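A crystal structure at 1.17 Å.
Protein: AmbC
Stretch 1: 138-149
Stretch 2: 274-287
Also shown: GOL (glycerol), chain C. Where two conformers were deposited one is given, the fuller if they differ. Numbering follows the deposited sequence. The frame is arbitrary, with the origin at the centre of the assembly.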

ATOM      1  N   ALA A 138      13.036 -10.735  -9.165  1.00 20.65           N
ATOM      2  CA  ALA A 138      12.917 -10.236 -10.529  1.00 21.65           C
ATOM      3  C   ALA A 138      11.508  -9.711 -10.802  1.00 23.55           C
ATOM      4  O   ALA A 138      10.535 -10.133 -10.183  1.00 24.71           O
ATOM      5  N   ALA A 139      11.399  -8.791 -11.771  1.00 27.64           N
ATOM      6  CA  ALA A 139      10.119  -8.153 -12.046  1.00 31.02           C
ATOM      7  C   ALA A 139       9.267  -9.042 -12.947  1.00 31.42           C
ATOM      8  O   ALA A 139       9.789  -9.784 -13.789  1.00 31.12           O
ATOM      9  N   PRO A 140       7.959  -8.988 -12.787  1.00 33.52           N
ATOM     10  CA  PRO A 140       7.061  -9.767 -13.630  1.00 36.29           C
ATOM     11  C   PRO A 140       6.914  -9.058 -14.963  1.00 34.51           C
ATOM     12  O   PRO A 140       7.448  -7.963 -15.171  1.00 30.38           O
ATOM     13  N   ALA A 141       6.176  -9.705 -15.860  1.00 36.80           N
ATOM     14  CA  ALA A 141       5.994  -9.170 -17.194  1.00 38.00           C
ATOM     15  C   ALA A 141       5.381  -7.779 -17.134  1.00 33.77           C
ATOM     16  O   ALA A 141       4.594  -7.453 -16.239  1.00 35.58           O
ATOM     17  N   ALA A 142       5.803  -6.942 -18.067  1.00 32.44           N
ATOM     18  CA  ALA A 142       5.200  -5.630 -18.209  1.00 31.52           C
ATOM     19  C   ALA A 142       3.737  -5.750 -18.651  1.00 29.88           C
ATOM     20  O   ALA A 142       3.352  -6.677 -19.370  1.00 36.43           O
ATOM     21  N   ALA A 143       2.914  -4.808 -18.194  1.00 26.42           N
ATOM     22  CA  ALA A 143       1.512  -4.713 -18.613  1.00 26.05           C
ATOM     23  C   ALA A 143       1.255  -3.385 -19.311  1.00 22.69           C
ATOM     24  O   ALA A 143       1.654  -2.341 -18.801  1.00 25.05           O
ATOM     25  N   THR A 144       0.609  -3.436 -20.466  1.00 20.43           N
ATOM     26  CA  THR A 144       0.359  -2.219 -21.203  1.00 17.45           C
ATOM     27  C   THR A 144      -0.486  -1.247 -20.375  1.00 16.44           C
ATOM     28  O   THR A 144      -1.332  -1.653 -19.580  1.00 17.37           O
ATOM     29  N   THR A 145      -0.329   0.049 -20.658  1.00 14.49           N
ATOM     30  CA  THR A 145      -1.175   1.104 -20.123  1.00 13.12           C
ATOM     31  C   THR A 145      -2.009   1.753 -21.217  1.00 12.25           C
ATOM     32  O   THR A 145      -2.457   2.880 -21.065  1.00 12.79           O
ATOM     33  N   ALA A 146      -2.274   1.022 -22.296  1.00 12.78           N
ATOM     34  CA  ALA A 146      -3.137   1.553 -23.345  1.00 12.46           C
ATOM     35  C   ALA A 146      -4.532   1.898 -22.823  1.00 11.96           C
ATOM     36  O   ALA A 146      -5.196   2.795 -23.356  1.00 12.48           O
ATOM     37  N   TRP A 147      -4.968   1.225 -21.758  1.00 12.29           N
ATOM     38  CA  TRP A 147      -6.261   1.513 -21.151  1.00 12.32           C
ATOM     39  C   TRP A 147      -6.334   2.918 -20.566  1.00 11.87           C
ATOM     40  O   TRP A 147      -7.439   3.420 -20.361  1.00 13.14           O
ATOM     41  N   ALA A 148      -5.199   3.555 -20.281  1.00 11.40           N
ATOM     42  CA  ALA A 148      -5.155   4.903 -19.725  1.00 12.02           C
ATOM     43  C   ALA A 148      -5.137   5.969 -20.811  1.00 11.93           C
ATOM     44  O   ALA A 148      -5.307   7.144 -20.502  1.00 13.18           O
ATOM     45  N   ALA A 149      -4.932   5.583 -22.058  1.00 11.91           N
ATOM     46  CA  ALA A 149      -4.846   6.487 -23.198  1.00 12.34           C
ATOM     47  C   ALA A 149      -6.184   6.557 -23.916  1.00 12.38           C
ATOM     48  O   ALA A 149      -6.974   5.613 -23.879  1.00 13.24           O
ATOM     49  N   ILE A 274      -3.472  -4.526  -9.601  1.00 12.31           N
ATOM     50  CA  ILE A 274      -3.482  -3.067  -9.679  1.00 12.48           C
ATOM     51  C   ILE A 274      -2.458  -2.632 -10.694  1.00 12.53           C
ATOM     52  O   ILE A 274      -1.285  -3.030 -10.594  1.00 14.42           O
ATOM     53  N   GLU A 275      -2.853  -1.784 -11.626  1.00 12.21           N
ATOM     54  CA  GLU A 275      -1.939  -1.183 -12.575  1.00 12.39           C
ATOM     55  C   GLU A 275      -2.108   0.322 -12.508  1.00 11.38           C
ATOM     56  O   GLU A 275      -3.241   0.812 -12.500  1.00 12.07           O
ATOM     57  N   LEU A 276      -1.000   1.052 -12.500  1.00 11.44           N
ATOM     58  CA  LEU A 276      -1.001   2.505 -12.357  1.00 11.56           C
ATOM     59  C   LEU A 276      -0.250   3.145 -13.509  1.00 11.36           C
ATOM     60  O   LEU A 276       0.840   2.697 -13.875  1.00 11.91           O
ATOM     61  N   ALA A 277      -0.833   4.211 -14.049  1.00 10.88           N
ATOM     62  CA  ALA A 277      -0.288   4.970 -15.153  1.00 10.97           C
ATOM     63  C   ALA A 277      -0.183   6.445 -14.794  1.00 11.28           C
ATOM     64  O   ALA A 277      -1.041   6.998 -14.100  1.00 12.81           O
ATOM     65  N   ASP A 278       0.853   7.087 -15.317  1.00 11.27           N
ATOM     66  CA  ASP A 278       1.055   8.514 -15.129  1.00 12.20           C
ATOM     67  C   ASP A 278       0.177   9.336 -16.058  1.00 11.38           C
ATOM     68  O   ASP A 278      -0.560   8.811 -16.892  1.00 12.24           O
ATOM     69  N   ALA A 279       0.269  10.659 -15.897  1.00 12.23           N
ATOM     70  CA  ALA A 279      -0.570  11.604 -16.635  1.00 13.14           C
ATOM     71  C   ALA A 279      -0.325  11.589 -18.127  1.00 11.96           C
ATOM     72  O   ALA A 279      -1.166  12.099 -18.869  1.00 12.50           O
ATOM     73  N   GLN A 280       0.797  11.036 -18.572  1.00 12.66           N
ATOM     74  CA  GLN A 280       1.170  10.921 -19.966  1.00 13.57           C
ATOM     75  C   GLN A 280       0.848   9.541 -20.521  1.00 11.81           C
ATOM     76  O   GLN A 280       1.253   9.224 -21.636  1.00 12.09           O
ATOM     77  N   GLY A 281       0.136   8.715 -19.763  1.00 11.27           N
ATOM     78  CA  GLY A 281      -0.296   7.411 -20.201  1.00 12.07           C
ATOM     79  C   GLY A 281       0.743   6.316 -20.024  1.00 12.34           C
ATOM     80  O   GLY A 281       0.553   5.223 -20.560  1.00 14.34           O
ATOM     81  N   GLN A 282       1.837   6.580 -19.317  1.00 11.22           N
ATOM     82  CA  GLN A 282       2.935   5.642 -19.230  1.00 11.27           C
ATOM     83  C   GLN A 282       2.913   4.884 -17.901  1.00 11.28           C
ATOM     84  O   GLN A 282       2.434   5.380 -16.881  1.00 11.76           O
ATOM     85  N   PRO A 283       3.500   3.682 -17.855  1.00 11.87           N
ATOM     86  CA  PRO A 283       3.435   2.878 -16.637  1.00 12.73           C
ATOM     87  C   PRO A 283       4.165   3.546 -15.490  1.00 12.87           C
ATOM     88  O   PRO A 283       5.285   4.039 -15.639  1.00 14.63           O
ATOM     89  N   VAL A 284       3.566   3.460 -14.310  1.00 12.01           N
ATOM     90  CA  VAL A 284       4.195   3.856 -13.055  1.00 12.51           C
ATOM     91  C   VAL A 284       4.475   2.671 -12.153  1.00 12.45           C
ATOM     92  O   VAL A 284       5.562   2.569 -11.588  1.00 13.38           O
ATOM     93  N   ALA A 285       3.504   1.801 -11.952  1.00 12.55           N
ATOM     94  CA  ALA A 285       3.670   0.695 -11.014  1.00 13.15           C
ATOM     95  C   ALA A 285       2.638  -0.353 -11.304  1.00 13.41           C
ATOM     96  O   ALA A 285       1.584  -0.060 -11.901  1.00 14.88           O
ATOM     97  N   ARG A 286       2.889  -1.559 -10.818  0.54 14.44           N
ATOM     98  CA  ARG A 286       1.879  -2.590 -10.895  0.54 14.86           C
ATOM     99  C   ARG A 286       2.049  -3.522  -9.720  0.54 14.07           C
ATOM    100  O   ARG A 286       3.177  -3.778  -9.261  0.54 15.39           O
ATOM    101  N   ALA A 287       0.936  -4.054  -9.258  1.00 13.67           N
ATOM    102  CA  ALA A 287       0.880  -5.124  -8.276  1.00 13.18           C
ATOM    103  C   ALA A 287       0.142  -6.295  -8.893  1.00 13.29           C
ATOM    104  O   ALA A 287      -1.041  -6.164  -9.255  1.00 14.10           O
TER

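Stretch 1, loop as far as a 3-10 segment at 146-148, lies against a hairpin formed by strands 274-277 and 283-287, and the two bury 572 Å² between them. Its first residue, Ala 138, is out of reach; contact starts at Ala 139, whose CB lies 4.3 Å from Arg 286 NH2. Arg 286 points toward stretch 1 and, with chi1 at 55° (p), chi2 and chi3 t and chi4 at -73°, reaches the backbone carbonyls of Pro 140 and Ala 141. Its NH2 donates to Pro 140 O at 2.9 Å with an N-H...O angle of 158°, the acceptor lying near the guanidinium plane, as good donor geometry requires. The Pro 140 ring, C-gamma endo, points toward the hairpin and brings CG to 4.1 Å from Arg 286 NE. Although Ala 141 directs its CB away, its carbonyl is engaged: Arg 286 NE donates to Ala 141 O at 3.1 Å, with a more bent angle of 138°. Ala 142 CA then covers one face of the guanidinium, 4.0 Å from Arg 286 NH2.

At Ala 143 the methyl turns toward Glu 275, with CB 3.6 Å from OE1. Glu 275 points toward stretch 1 with chi1 at -61° (m), chi2 at 160° (t) and chi3 at 65°. Thr 144 (chi1 178°, t) points away, and its OG1 accepts from Ala 146 N at 3.0 Å. Its carbonyl serves the interface through water 1, which donates to Thr 144 O at 2.8 Å and to Glu 275 OE1 at 2.6 Å.

Thr 145 is buried and points toward the hairpin. With chi1 at 51° (p), its OG1 donates to Gly 281 O at 2.7 Å, while CG2 sits 3.9 Å from Ala 277 CB. The same OG1 accepts from glycerol O2 at 2.8 Å, and Thr 145 N donates to that O2 at 3.1 Å. The glycerol, probably from the crystallisation liquor, spans both stretches: its O1 hydrogen-bonds Thr 144 OG1 at 2.7 Å, and its O3 donates to Gln 282 OE1 at 2.8 Å. Water 3 adds a further link, donating to Gly 281 O at 2.8 Å and weakly to Thr 145 O at 3.0 Å.

Ala 146 faces away and opens a 3-10 segment. Trp 147 leaves it sideways, but chi1 of 52° (p) and chi2 of -94° carry the indole end nearer the hairpin. NE1 donates to Glu 275 OE1 at 3.3 Å and 136°, a long, bent bond, and CH2 packs 4.1 Å from Ala 277 CB. Ala 148 points toward the same methyl, its CB 3.7 Å from Ala 277 CB, completing a small apolar cluster.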

ATOM      1  CB  ALA A 138      13.266 -11.359 -11.510  1.00 25.87           C
ATOM      2  CB  ALA A 139      10.330  -6.805 -12.718  1.00 33.39           C
ATOM      3  CB  PRO A 140       5.754  -9.715 -12.850  1.00 38.55           C
ATOM      4  CG  PRO A 140       5.789  -8.378 -12.222  1.00 39.15           C
ATOM      5  CD  PRO A 140       7.218  -8.232 -11.770  1.00 35.69           C
ATOM      6  CB  ALA A 141       5.089 -10.086 -18.017  1.00 41.71           C
ATOM      7  CB  ALA A 142       5.987  -4.810 -19.232  1.00 36.90           C
ATOM      8  CB  ALA A 143       0.572  -4.821 -17.414  1.00 31.20           C
ATOM      9  CB  THR A 144      -0.368  -2.542 -22.523  1.00 18.25           C
ATOM     10  OG1 THR A 144      -0.648  -1.323 -23.220  1.00 18.27           O
ATOM     11  CG2 THR A 144      -1.703  -3.252 -22.306  1.00 21.04           C
ATOM     12  CB  THR A 145      -0.340   2.133 -19.359  1.00 14.39           C
ATOM     13  OG1 THR A 145       0.750   2.564 -20.193  1.00 14.82           O
ATOM     14  CG2 THR A 145       0.203   1.511 -18.042  1.00 17.28           C
ATOM     15  CB  ALA A 146      -3.225   0.564 -24.503  1.00 14.41           C
ATOM     16  CB  TRP A 147      -6.587   0.488 -20.038  1.00 13.03           C
ATOM     17  CG  TRP A 147      -5.495   0.326 -19.002  1.00 13.07           C
ATOM     18  CD1 TRP A 147      -4.492  -0.606 -19.000  1.00 14.01           C
ATOM     19  CD2 TRP A 147      -5.275   1.155 -17.857  1.00 12.30           C
ATOM     20  NE1 TRP A 147      -3.665  -0.391 -17.933  1.00 14.43           N
ATOM     21  CE2 TRP A 147      -4.125   0.686 -17.221  1.00 12.66           C
ATOM     22  CE3 TRP A 147      -5.944   2.251 -17.303  1.00 12.36           C
ATOM     23  CZ2 TRP A 147      -3.616   1.273 -16.066  1.00 13.72           C
ATOM     24  CZ3 TRP A 147      -5.440   2.820 -16.152  1.00 12.50           C
ATOM     25  CH2 TRP A 147      -4.289   2.351 -15.561  1.00 13.10           C
ATOM     26  CB  ALA A 148      -3.904   5.036 -18.839  1.00 12.67           C
ATOM     27  CB  ALA A 149      -3.776   5.957 -24.172  1.00 12.61           C
ATOM     28  CB  ILE A 274      -3.170  -2.405  -8.325  1.00 13.29           C
ATOM     29  CG1 ILE A 274      -4.173  -2.831  -7.266  1.00 14.80           C
ATOM     30  CG2 ILE A 274      -3.100  -0.882  -8.459  1.00 14.31           C
ATOM     31  CD1 ILE A 274      -3.803  -2.418  -5.854  1.00 16.53           C
ATOM     32  CB  GLU A 275      -2.201  -1.676 -13.988  1.00 14.50           C
ATOM     33  CG  GLU A 275      -2.032  -3.170 -14.190  1.00 15.98           C
ATOM     34  CD  GLU A 275      -2.792  -3.547 -15.431  1.00 21.64           C
ATOM     35  OE1 GLU A 275      -2.402  -3.082 -16.523  1.00 21.94           O
ATOM     36  OE2 GLU A 275      -3.858  -4.201 -15.306  1.00 24.68           O
ATOM     37  CB  LEU A 276      -0.352   2.895 -11.027  1.00 12.69           C
ATOM     38  CG  LEU A 276      -0.986   2.254  -9.793  1.00 13.17           C
ATOM     39  CD1 LEU A 276      -0.213   2.570  -8.535  1.00 17.01           C
ATOM     40  CD2 LEU A 276      -2.438   2.689  -9.616  1.00 14.01           C
ATOM     41  CB  ALA A 277      -1.171   4.804 -16.393  1.00 12.11           C
ATOM     42  CB  ASP A 278       2.534   8.896 -15.231  1.00 13.13           C
ATOM     43  CG  ASP A 278       3.111   8.834 -16.645  1.00 14.25           C
ATOM     44  OD1 ASP A 278       2.366   8.899 -17.643  1.00 13.55           O
ATOM     45  OD2 ASP A 278       4.372   8.740 -16.707  1.00 16.65           O
ATOM     46  CB  ALA A 279      -0.346  13.009 -16.084  1.00 15.22           C
ATOM     47  CB  GLN A 280       2.691  11.147 -20.076  1.00 15.97           C
ATOM     48  CG  GLN A 280       3.125  12.528 -19.708  1.00 19.34           C
ATOM     49  CD  GLN A 280       4.494  12.811 -20.247  1.00 23.53           C
ATOM     50  OE1 GLN A 280       5.376  11.913 -20.373  1.00 22.05           O
ATOM     51  NE2 GLN A 280       4.668  14.050 -20.669  1.00 30.53           N
ATOM     52  CB  GLN A 282       4.261   6.398 -19.382  1.00 12.03           C
ATOM     53  CG  GLN A 282       4.463   7.054 -20.745  1.00 12.42           C
ATOM     54  CD  GLN A 282       4.778   6.075 -21.838  1.00 11.91           C
ATOM     55  OE1 GLN A 282       4.487   4.894 -21.706  1.00 13.22           O
ATOM     56  NE2 GLN A 282       5.380   6.541 -22.922  1.00 11.50           N
ATOM     57  CB  PRO A 283       4.098   1.548 -17.036  1.00 15.64           C
ATOM     58  CG  PRO A 283       4.146   1.540 -18.492  1.00 19.19           C
ATOM     59  CD  PRO A 283       4.049   2.934 -18.998  1.00 13.44           C
ATOM     60  CB  VAL A 284       3.368   4.924 -12.306  1.00 13.09           C
ATOM     61  CG1 VAL A 284       3.873   5.129 -10.890  1.00 15.50           C
ATOM     62  CG2 VAL A 284       3.381   6.205 -13.070  1.00 15.02           C
ATOM     63  CB  ALA A 285       3.581   1.132  -9.557  1.00 15.93           C
ATOM     64  CB  ARG A 286       1.929  -3.356 -12.211  0.54 17.80           C
ATOM     65  CG  ARG A 286       3.281  -3.956 -12.510  0.54 19.77           C
ATOM     66  CD  ARG A 286       3.365  -4.367 -13.969  0.54 24.27           C
ATOM     67  NE  ARG A 286       4.621  -5.037 -14.277  0.54 25.83           N
ATOM     68  CZ  ARG A 286       5.795  -4.420 -14.358  0.54 25.88           C
ATOM     69  NH1 ARG A 286       5.868  -3.106 -14.137  0.54 25.52           N
ATOM     70  NH2 ARG A 286       6.891  -5.122 -14.654  0.54 25.78           N
ATOM     71  CB  ALA A 287       0.194  -4.692  -6.983  1.00 13.83           C
TER
HETATM   72  C1  GOL C 401       2.560   0.442 -24.441  1.00 19.40           C
HETATM   73  O1  GOL C 401       1.778  -0.753 -24.274  1.00 22.06           O
HETATM   74  C2  GOL C 401       1.982   1.483 -23.454  1.00 17.38           C
HETATM   75  O2  GOL C 401       2.122   1.121 -22.189  1.00 19.61           O
HETATM   76  C3  GOL C 401       2.721   2.815 -23.736  1.00 16.69           C
HETATM   77  O3  GOL C 401       2.250   3.702 -22.825  1.00 18.87           O
HETATM   78  O   HOH W   1      -2.978  -3.855 -18.942  1.00 27.06           O
HETATM   79  O   HOH W   2      -0.421  -1.349 -16.669  1.00 34.71           O
HETATM   80  O   HOH W   3      -0.745   4.444 -22.938  1.00 20.84           O